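Local coordinates for malarial CLPB2 atpase/hsp101 protein (Plasmodium falciparum, PDB 4IRF) that probably works as an ATP-hydrolysing ClpB-type chaperone in protein unfolding and translocation, represented here by its N-terminal cargo-binding domain, at residues K24-S29 and I40-A45; K65-I70 and F131-L136; N105-P110 and A143-K148. All coordinates share one frame; numbering follows the deposited sequence. Where two conformers were deposited one is given.

Contact 1. Residues K24-S29 and I40-A45; sequences KNIAKS and ILSALA
I26 meets S42 and A43 where two helices of the mainly helical Clp N-terminal domain pack together. I26 lies near the C-terminal end of helix 14-29. S42 and A43 lie on helix 37-46. The closest CA atoms, of I26 and A43, are 7.5 Å apart. One side chain does nearly all the work. CG1 of I26 stands anti to the carbonyl carbon (chi1 -66°). An extended second torsion (chi2 166°) carries CD1 on to the other helix. CD1 ends over the step from S42 to A43. I26 CD1 lies 3.3 Å from S42 OG and 3.5 Å from A43 N. The methyl of A43 completes the seat, with CB 3.9 Å from I26 CD1. The second branch of I26 touches S42 more lightly, CG2 to OG at 4.0 Å. S42 CB also borders I26 CD1, at 3.6 Å.

Other helices close the surroundings. S42 also touches I68 and L72 of helix 61-74, so it sits between two helices. A43 packs back on I19 and A22 of helix 14-29. I40 and L44 touch helix 114-121.

No hydrogen bond crosses between 24-29 and 40-45. The S42 hydroxyl meets only methyl groups of I26 here, so toward I26 it offers contact surface, not a hydrogen bond. The pairing rests on van der Waals contact. The small residues S42 and A43 let the end of a branched aliphatic chain come right up to the backbone of the second helix.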
loop_
_atom_site.group_PDB
_atom_site.type_symbol
_atom_site.label_atom_id
_atom_site.label_comp_id
_atom_site.label_asym_id
_atom_site.label_seq_id
_atom_site.Cartn_x
_atom_site.Cartn_y
_atom_site.Cartn_z
ATOM N N LYS A 24 -2.769 8.431 -5.517
ATOM C CA LYS A 24 -3.365 9.002 -6.722
ATOM C C LYS A 24 -2.429 9.987 -7.407
ATOM O O LYS A 24 -2.349 10.018 -8.647
ATOM C CB LYS A 24 -4.716 9.665 -6.405
ATOM C CG LYS A 24 -5.817 8.668 -6.017
ATOM C CD LYS A 24 -7.074 9.413 -5.583
ATOM C CE LYS A 24 -8.160 8.446 -5.141
ATOM N NZ LYS A 24 -9.479 9.143 -4.966
ATOM N N ASN A 25 -1.720 10.782 -6.622
ATOM C CA ASN A 25 -0.745 11.691 -7.220
ATOM C C ASN A 25 0.406 10.951 -7.916
ATOM O O ASN A 25 0.893 11.360 -8.984
ATOM C CB ASN A 25 -0.262 12.705 -6.187
ATOM C CG ASN A 25 -1.333 13.728 -5.844
ATOM O OD1 ASN A 25 -2.143 14.099 -6.702
ATOM N ND2 ASN A 25 -1.355 14.172 -4.593
ATOM N N ILE A 26 0.831 9.837 -7.334
ATOM C CA ILE A 26 1.881 9.044 -7.949
ATOM C C ILE A 26 1.336 8.430 -9.238
ATOM O O ILE A 26 2.010 8.375 -10.274
ATOM C CB ILE A 26 2.385 7.945 -6.954
ATOM C CG1 ILE A 26 3.072 8.614 -5.782
ATOM C CG2 ILE A 26 3.310 6.968 -7.642
ATOM C CD1 ILE A 26 3.338 7.707 -4.556
ATOM N N ALA A 27 0.086 7.970 -9.191
ATOM C CA ALA A 27 -0.528 7.405 -10.375
ATOM C C ALA A 27 -0.544 8.446 -11.499
ATOM O O ALA A 27 -0.169 8.147 -12.624
ATOM C CB ALA A 27 -1.940 6.907 -10.065
ATOM N N LYS A 28 -0.972 9.648 -11.207
ATOM C CA LYS A 28 -1.017 10.651 -12.286
ATOM C C LYS A 28 0.398 10.910 -12.840
ATOM O O LYS A 28 0.564 11.101 -13.999
ATOM C CB LYS A 28 -1.645 11.954 -11.833
ATOM C CG LYS A 28 -3.072 11.758 -11.440
ATOM C CD LYS A 28 -3.919 12.987 -11.501
ATOM C CE LYS A 28 -3.414 13.979 -10.538
ATOM N NZ LYS A 28 -2.521 14.903 -11.209
ATOM N N SER A 29 1.373 10.914 -11.961
ATOM C CA SER A 29 2.746 11.164 -12.401
ATOM C C SER A 29 3.242 10.121 -13.396
ATOM O O SER A 29 4.088 10.414 -14.264
ATOM C CB SER A 29 3.674 11.233 -11.197
ATOM O OG SER A 29 4.976 11.589 -11.614
ATOM N N ILE A 40 -0.144 2.716 -4.719
ATOM C CA ILE A 40 -0.430 2.789 -3.310
ATOM C C ILE A 40 0.789 2.339 -2.516
ATOM O O ILE A 40 1.105 2.975 -1.507
ATOM C CB ILE A 40 -1.627 1.939 -2.917
ATOM C CG1 ILE A 40 -2.869 2.507 -3.636
ATOM C CG2 ILE A 40 -1.809 1.955 -1.400
ATOM C CD1 ILE A 40 -4.127 1.739 -3.284
ATOM N N LEU A 41 1.438 1.272 -2.996
ATOM C CA LEU A 41 2.687 0.785 -2.327
ATOM C C LEU A 41 3.759 1.892 -2.294
ATOM O O LEU A 41 4.375 2.127 -1.238
ATOM C CB LEU A 41 3.194 -0.507 -2.966
ATOM C CG LEU A 41 4.513 -0.963 -2.332
ATOM C CD1 LEU A 41 4.352 -1.214 -0.854
ATOM C CD2 LEU A 41 5.059 -2.166 -3.035
ATOM N N SER A 42 3.938 2.599 -3.413
ATOM C CA SER A 42 4.923 3.699 -3.464
ATOM C C SER A 42 4.627 4.692 -2.353
ATOM O O SER A 42 5.504 5.063 -1.563
ATOM C CB SER A 42 4.853 4.411 -4.814
ATOM O OG SER A 42 5.756 5.511 -4.871
ATOM N N ALA A 43 3.349 5.087 -2.249
ATOM C CA ALA A 43 2.893 6.015 -1.216
ATOM C C ALA A 43 3.077 5.498 0.225
ATOM O O ALA A 43 3.418 6.243 1.146
ATOM C CB ALA A 43 1.416 6.383 -1.474
ATOM N N LEU A 44 2.805 4.217 0.417
ATOM C CA LEU A 44 2.851 3.620 1.740
ATOM C C LEU A 44 4.309 3.593 2.191
ATOM O O LEU A 44 4.613 4.071 3.289
ATOM C CB LEU A 44 2.214 2.226 1.691
ATOM C CG LEU A 44 1.923 1.596 3.048
ATOM C CD1 LEU A 44 0.692 0.705 2.980
ATOM C CD2 LEU A 44 3.126 0.764 3.443
ATOM N N ALA A 45 5.188 3.140 1.292
ATOM C CA ALA A 45 6.632 3.020 1.604
ATOM C C ALA A 45 7.206 4.377 2.026
ATOM O O ALA A 45 8.072 4.448 2.900
ATOM C CB ALA A 45 7.375 2.449 0.444
#

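Contact 2. Residues K65-I70 and F131-L136; sequences KEYIDI and FNEVYL
Y67 against E133 and V134 is a surface contact between an aromatic ring and the end of a helix. Y67 projects from helix 61-74. E133 is the last helical residue of helix 125-133, and V134 is the first to leave it. The CA atoms of Y67 and E133 are 8.6 Å apart, and the Y67 side chain spans that gap.

E133 CB lies over one face of the Y67 ring and makes a CH-pi contact. E133 CB is 4.2 Å from the Y67 ring centroid and 28° off the ring normal. E133 CB lies nearest CZ of Y67, at 3.8 Å, so it is shifted toward the hydroxyl end. The two side chains cross at about a right angle. A bend at the second torsion of E133 (chi2 -48°) turns its carboxylate so that OE1 lies 4.0 Å from Y67 OH. The carboxylate plane is tilted 46° from the ring. V134 meets the CD2-CE2 side of the ring, approaching obliquely, with its CG1 3.8 Å from Y67 CD2. V134 also touches V59, which links the pair to the loop before helix 61-74.

The inner neighbours belong to the core. I68 and F131 both touch L41 of helix 37-46.

After E133 the chain turns. L136 N bonds back to F131 O at 2.8 Å, and Y135 has a positive phi. A residue with positive phi, here Y135, commonly follows the end of an alpha helix, in this case within the helical bundle of the Clp N-terminal domain.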
loop_
_atom_site.group_PDB
_atom_site.type_symbol
_atom_site.label_atom_id
_atom_site.label_comp_id
_atom_site.label_asym_id
_atom_site.label_seq_id
_atom_site.Cartn_x
_atom_site.Cartn_y
_atom_site.Cartn_z
ATOM N N LYS A 65 12.421 0.883 -2.098
ATOM C CA LYS A 65 12.108 2.030 -2.980
ATOM C C LYS A 65 12.625 1.805 -4.404
ATOM O O LYS A 65 12.016 2.223 -5.389
ATOM C CB LYS A 65 12.675 3.343 -2.423
ATOM C CG LYS A 65 12.429 4.545 -3.339
ATOM C CD LYS A 65 12.909 5.859 -2.737
ATOM C CE LYS A 65 12.239 7.059 -3.421
ATOM N NZ LYS A 65 12.363 7.045 -4.915
ATOM N N GLU A 66 13.761 1.125 -4.501
ATOM C CA GLU A 66 14.370 0.815 -5.785
ATOM C C GLU A 66 13.529 -0.214 -6.562
ATOM O O GLU A 66 13.303 -0.080 -7.774
ATOM C CB GLU A 66 15.809 0.351 -5.506
ATOM C CG GLU A 66 16.532 -0.438 -6.574
ATOM C CD GLU A 66 17.905 -0.871 -6.071
ATOM O OE1 GLU A 66 18.762 0.017 -5.843
ATOM O OE2 GLU A 66 18.114 -2.090 -5.863
ATOM N N TYR A 67 13.016 -1.229 -5.868
ATOM C CA TYR A 67 12.117 -2.184 -6.511
ATOM C C TYR A 67 10.820 -1.480 -6.950
ATOM O O TYR A 67 10.246 -1.773 -8.003
ATOM C CB TYR A 67 11.758 -3.315 -5.539
ATOM C CG TYR A 67 12.772 -4.455 -5.478
ATOM C CD1 TYR A 67 13.024 -5.242 -6.594
ATOM C CD2 TYR A 67 13.427 -4.764 -4.295
ATOM C CE1 TYR A 67 13.933 -6.298 -6.545
ATOM C CE2 TYR A 67 14.345 -5.816 -4.227
ATOM C CZ TYR A 67 14.589 -6.580 -5.355
ATOM O OH TYR A 67 15.495 -7.627 -5.305
ATOM N N ILE A 68 10.347 -0.579 -6.105
ATOM C CA ILE A 68 9.059 0.080 -6.374
ATOM C C ILE A 68 9.192 0.964 -7.611
ATOM O O ILE A 68 8.339 0.925 -8.509
ATOM C CB ILE A 68 8.568 0.905 -5.175
ATOM C CG1 ILE A 68 8.187 -0.041 -4.025
ATOM C CG2 ILE A 68 7.349 1.757 -5.582
ATOM C CD1 ILE A 68 7.930 0.642 -2.727
ATOM N N ASP A 69 10.281 1.730 -7.664
ATOM C CA ASP A 69 10.516 2.648 -8.776
ATOM C C ASP A 69 10.708 1.915 -10.097
ATOM O O ASP A 69 10.212 2.358 -11.137
ATOM C CB ASP A 69 11.670 3.608 -8.459
ATOM C CG ASP A 69 11.340 4.555 -7.323
ATOM O OD1 ASP A 69 10.142 4.727 -7.005
ATOM O OD2 ASP A 69 12.269 5.139 -6.739
ATOM N N ILE A 70 11.398 0.782 -10.065
ATOM C CA ILE A 70 11.499 -0.063 -11.252
ATOM C C ILE A 70 10.123 -0.518 -11.761
ATOM O O ILE A 70 9.833 -0.436 -12.957
ATOM C CB ILE A 70 12.435 -1.273 -11.011
ATOM C CG1 ILE A 70 13.893 -0.805 -11.017
ATOM C CG2 ILE A 70 12.194 -2.366 -12.038
ATOM C CD1 ILE A 70 14.848 -1.716 -10.215
ATOM N N PHE A 131 7.342 -7.684 -2.501
ATOM C CA PHE A 131 7.399 -8.161 -1.113
ATOM C C PHE A 131 8.266 -9.413 -0.984
ATOM O O PHE A 131 9.077 -9.513 -0.064
ATOM C CB PHE A 131 5.989 -8.448 -0.578
ATOM C CG PHE A 131 5.176 -7.206 -0.260
ATOM C CD1 PHE A 131 5.744 -5.949 -0.343
ATOM C CD2 PHE A 131 3.841 -7.303 0.128
ATOM C CE1 PHE A 131 4.997 -4.803 -0.058
ATOM C CE2 PHE A 131 3.080 -6.153 0.451
ATOM C CZ PHE A 131 3.666 -4.903 0.348
ATOM N N ASN A 132 8.113 -10.362 -1.902
ATOM C CA ASN A 132 8.835 -11.624 -1.776
ATOM C C ASN A 132 10.330 -11.433 -2.009
ATOM O O ASN A 132 11.148 -12.232 -1.551
ATOM C CB ASN A 132 8.242 -12.701 -2.687
ATOM C CG ASN A 132 7.116 -13.488 -2.017
ATOM O OD1 ASN A 132 7.137 -13.739 -0.804
ATOM N ND2 ASN A 132 6.129 -13.891 -2.814
ATOM N N GLU A 133 10.686 -10.346 -2.684
ATOM C CA GLU A 133 12.090 -10.052 -2.957
ATOM C C GLU A 133 12.778 -9.274 -1.845
ATOM O O GLU A 133 14.012 -9.256 -1.755
ATOM C CB GLU A 133 12.249 -9.320 -4.290
ATOM C CG GLU A 133 12.194 -10.243 -5.493
ATOM C CD GLU A 133 13.084 -11.469 -5.337
ATOM O OE1 GLU A 133 14.190 -11.370 -4.746
ATOM O OE2 GLU A 133 12.681 -12.549 -5.818
ATOM N N VAL A 134 12.004 -8.603 -1.019
ATOM C CA VAL A 134 12.538 -7.996 0.150
ATOM C C VAL A 134 12.218 -8.852 1.364
ATOM O O VAL A 134 12.290 -8.408 2.469
ATOM C CB VAL A 134 12.050 -6.562 0.375
ATOM C CG1 VAL A 134 12.597 -5.641 -0.661
ATOM C CG2 VAL A 134 10.539 -6.484 0.390
ATOM N N TYR A 135 11.875 -10.089 1.121
ATOM C CA TYR A 135 11.746 -11.067 2.170
ATOM C C TYR A 135 10.633 -10.734 3.126
ATOM O O TYR A 135 10.647 -11.110 4.249
ATOM C CB TYR A 135 13.119 -11.329 2.852
ATOM C CG TYR A 135 14.135 -11.628 1.802
ATOM C CD1 TYR A 135 14.081 -12.786 1.090
ATOM C CD2 TYR A 135 15.068 -10.725 1.453
ATOM C CE1 TYR A 135 14.946 -13.046 0.066
ATOM C CE2 TYR A 135 15.940 -10.978 0.433
ATOM C CZ TYR A 135 15.881 -12.153 -0.256
ATOM O OH TYR A 135 16.752 -12.410 -1.271
ATOM N N LEU A 136 9.619 -10.063 2.629
ATOM C CA LEU A 136 8.414 -9.858 3.382
ATOM C C LEU A 136 7.380 -10.824 2.872
ATOM O O LEU A 136 6.715 -10.537 1.928
ATOM C CB LEU A 136 7.903 -8.435 3.193
ATOM C CG LEU A 136 6.828 -7.924 4.120
ATOM C CD1 LEU A 136 7.224 -8.036 5.559
ATOM C CD2 LEU A 136 6.457 -6.503 3.815
#

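Contact 3. Residues N105-P110 and A143-K148; sequences NKYKSP and AILKRK
Y107 lies flat against L145, and this is the tight part of the contact. L145 CB stands over the centre of the Y107 ring in a CH-pi contact. L145 CB is 3.8 Å from the Y107 ring centroid and only 13° off the normal. The leucine crosses the tyrosine at about a right angle. L145 CG is anti to the carbonyl carbon (chi1 -77°), and CD1 follows the same ring to one side. CD1 of L145 comes within 3.6 Å of Y107 CE1. Backbone atoms continue over the CD2-CE2 half of the same face. L145 O is 3.8 Å from Y107 CD2. K146 N is 3.8 Å from Y107 CE2, on an oblique approach. L145 also touches E115 and H116 of helix 114-121, which pack this leucine into the fold.

Y107 is where helix 91-106 stops. A Schellman motif ends that helix. K108 N bonds to N105 O at 3.1 Å, S109 N bonds to A104 O, and K108 has the positive phi of the C-prime residue. The turn leaves Y107 facing helix 138-151. S109 points its CB bond the same way, and its hydroxyl bonds to K111 O.

The outer side is looser. K146 is exposed, and of its side chain only CB comes near, 4.4 Å from Y107 CE2. The chain is extended as far as CE and leads away, and NZ makes a salt bridge to E150. K148 carries its charge elsewhere: NZ forms salt bridges with D113 and E115, and a weak hydrogen bond with Y49 OH.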
loop_
_atom_site.group_PDB
_atom_site.type_symbol
_atom_site.label_atom_id
_atom_site.label_comp_id
_atom_site.label_asym_id
_atom_site.label_seq_id
_atom_site.Cartn_x
_atom_site.Cartn_y
_atom_site.Cartn_z
ATOM N N ASN A 105 -11.202 -6.261 9.953
ATOM C CA ASN A 105 -12.322 -6.921 10.807
ATOM C C ASN A 105 -11.925 -8.301 11.536
ATOM O O ASN A 105 -12.273 -8.667 12.686
ATOM C CB ASN A 105 -13.557 -7.151 9.926
ATOM C CG ASN A 105 -14.262 -5.847 9.599
ATOM O OD1 ASN A 105 -14.110 -4.852 10.330
ATOM N ND2 ASN A 105 -15.031 -5.830 8.502
ATOM N N LYS A 106 -11.071 -8.978 10.735
ATOM C CA LYS A 106 -10.562 -10.233 11.299
ATOM C C LYS A 106 -9.724 -10.007 12.564
ATOM O O LYS A 106 -9.821 -10.786 13.523
ATOM C CB LYS A 106 -9.752 -11.066 10.285
ATOM C CG LYS A 106 -9.450 -12.418 10.889
ATOM C CD LYS A 106 -8.510 -13.342 10.151
ATOM C CE LYS A 106 -7.502 -12.744 9.277
ATOM N NZ LYS A 106 -6.696 -13.939 8.836
ATOM N N TYR A 107 -8.898 -8.961 12.557
ATOM C CA TYR A 107 -8.044 -8.661 13.708
ATOM C C TYR A 107 -8.700 -7.689 14.681
ATOM O O TYR A 107 -8.030 -7.068 15.511
ATOM C CB TYR A 107 -6.660 -8.206 13.258
ATOM C CG TYR A 107 -5.866 -9.324 12.625
ATOM C CD1 TYR A 107 -5.955 -9.603 11.267
ATOM C CD2 TYR A 107 -5.035 -10.131 13.399
ATOM C CE1 TYR A 107 -5.218 -10.645 10.696
ATOM C CE2 TYR A 107 -4.322 -11.179 12.832
ATOM C CZ TYR A 107 -4.409 -11.424 11.492
ATOM O OH TYR A 107 -3.669 -12.462 10.955
ATOM N N LYS A 108 -10.010 -7.596 14.564
ATOM C CA LYS A 108 -10.836 -6.907 15.468
ATOM C C LYS A 108 -10.512 -5.409 15.597
ATOM O O LYS A 108 -10.746 -4.841 16.586
ATOM C CB LYS A 108 -10.874 -7.627 16.831
ATOM C CG LYS A 108 -11.261 -9.086 16.701
ATOM C CD LYS A 108 -10.743 -9.904 17.870
ATOM C CE LYS A 108 -11.255 -11.337 18.042
ATOM N NZ LYS A 108 -11.175 -12.308 16.971
ATOM N N SER A 109 -10.005 -4.815 14.522
ATOM C CA SER A 109 -9.765 -3.383 14.436
ATOM C C SER A 109 -11.003 -2.681 13.870
ATOM O O SER A 109 -11.483 -3.029 12.791
ATOM C CB SER A 109 -8.559 -3.115 13.541
ATOM O OG SER A 109 -8.409 -1.736 13.320
ATOM N N PRO A 110 -11.527 -1.683 14.596
ATOM C CA PRO A 110 -12.703 -0.960 14.107
ATOM C C PRO A 110 -12.341 0.023 12.988
ATOM O O PRO A 110 -13.245 0.520 12.293
ATOM C CB PRO A 110 -13.191 -0.220 15.351
ATOM C CG PRO A 110 -11.931 0.033 16.130
ATOM C CD PRO A 110 -11.014 -1.136 15.864
ATOM N N ALA A 143 2.082 -11.906 10.775
ATOM C CA ALA A 143 2.716 -11.641 12.056
ATOM C C ALA A 143 2.655 -10.164 12.421
ATOM O O ALA A 143 2.392 -9.825 13.576
ATOM C CB ALA A 143 4.145 -12.168 12.080
ATOM N N ILE A 144 2.897 -9.280 11.441
ATOM C CA ILE A 144 2.710 -7.860 11.651
ATOM C C ILE A 144 1.291 -7.564 12.138
ATOM O O ILE A 144 1.080 -6.774 13.070
ATOM C CB ILE A 144 2.956 -7.088 10.345
ATOM C CG1 ILE A 144 4.435 -7.174 9.973
ATOM C CG2 ILE A 144 2.493 -5.660 10.494
ATOM C CD1 ILE A 144 4.769 -6.602 8.605
ATOM N N LEU A 145 0.317 -8.186 11.478
ATOM C CA LEU A 145 -1.081 -7.968 11.834
ATOM C C LEU A 145 -1.401 -8.508 13.214
ATOM O O LEU A 145 -2.094 -7.834 13.986
ATOM C CB LEU A 145 -2.014 -8.615 10.816
ATOM C CG LEU A 145 -2.173 -7.846 9.521
ATOM C CD1 LEU A 145 -3.168 -8.539 8.608
ATOM C CD2 LEU A 145 -2.644 -6.474 9.868
ATOM N N LYS A 146 -0.881 -9.696 13.505
ATOM C CA LYS A 146 -1.067 -10.340 14.812
ATOM C C LYS A 146 -0.427 -9.487 15.914
ATOM O O LYS A 146 -1.048 -9.216 16.944
ATOM C CB LYS A 146 -0.472 -11.756 14.788
ATOM C CG LYS A 146 -0.584 -12.545 16.101
ATOM C CD LYS A 146 0.011 -13.933 15.944
ATOM C CE LYS A 146 -0.101 -14.739 17.231
ATOM N NZ LYS A 146 0.587 -14.069 18.379
ATOM N N ARG A 147 0.773 -8.955 15.715
ATOM C CA ARG A 147 1.359 -8.093 16.732
ATOM C C ARG A 147 0.641 -6.800 16.941
ATOM O O ARG A 147 0.549 -6.306 18.029
ATOM C CB ARG A 147 2.820 -7.758 16.404
ATOM C CG ARG A 147 3.745 -8.926 16.244
ATOM C CD ARG A 147 5.187 -8.460 16.305
ATOM N NE ARG A 147 5.594 -7.873 15.056
ATOM C CZ ARG A 147 6.012 -8.587 14.041
ATOM N NH1 ARG A 147 6.116 -9.876 14.162
ATOM N NH2 ARG A 147 6.325 -8.009 12.931
ATOM N N LYS A 148 0.153 -6.271 15.909
ATOM C CA LYS A 148 -0.596 -5.065 16.051
ATOM C C LYS A 148 -1.834 -5.306 16.911
ATOM O O LYS A 148 -2.168 -4.539 17.747
ATOM C CB LYS A 148 -0.974 -4.484 14.694
ATOM C CG LYS A 148 -1.691 -3.191 14.838
ATOM C CD LYS A 148 -2.262 -2.763 13.522
ATOM C CE LYS A 148 -2.929 -1.430 13.622
ATOM N NZ LYS A 148 -2.026 -0.300 13.842
#

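From the N terminus, contact 1 comes first. It closes a short loop of ten residues that includes strand 34-35, and it ties helix 14-29 to helix 37-46. Contact 2 opens next, on helix 61-74. Contact 3 opens on helix 91-106 before contact 2 closes at 131-136. Contact 3 then closes on helix 138-151, so contacts 2 and 3 cross. Contact 1 precedes both. L41 and A45 join contacts 1 and 2 by packing on I68, and L41 also packs on F131. L136 and I144 make a light touch between contacts 2 and 3. Contacts 1 and 3 do not touch. Their centres are about 24 Å apart, on opposite sides of the chain's centre.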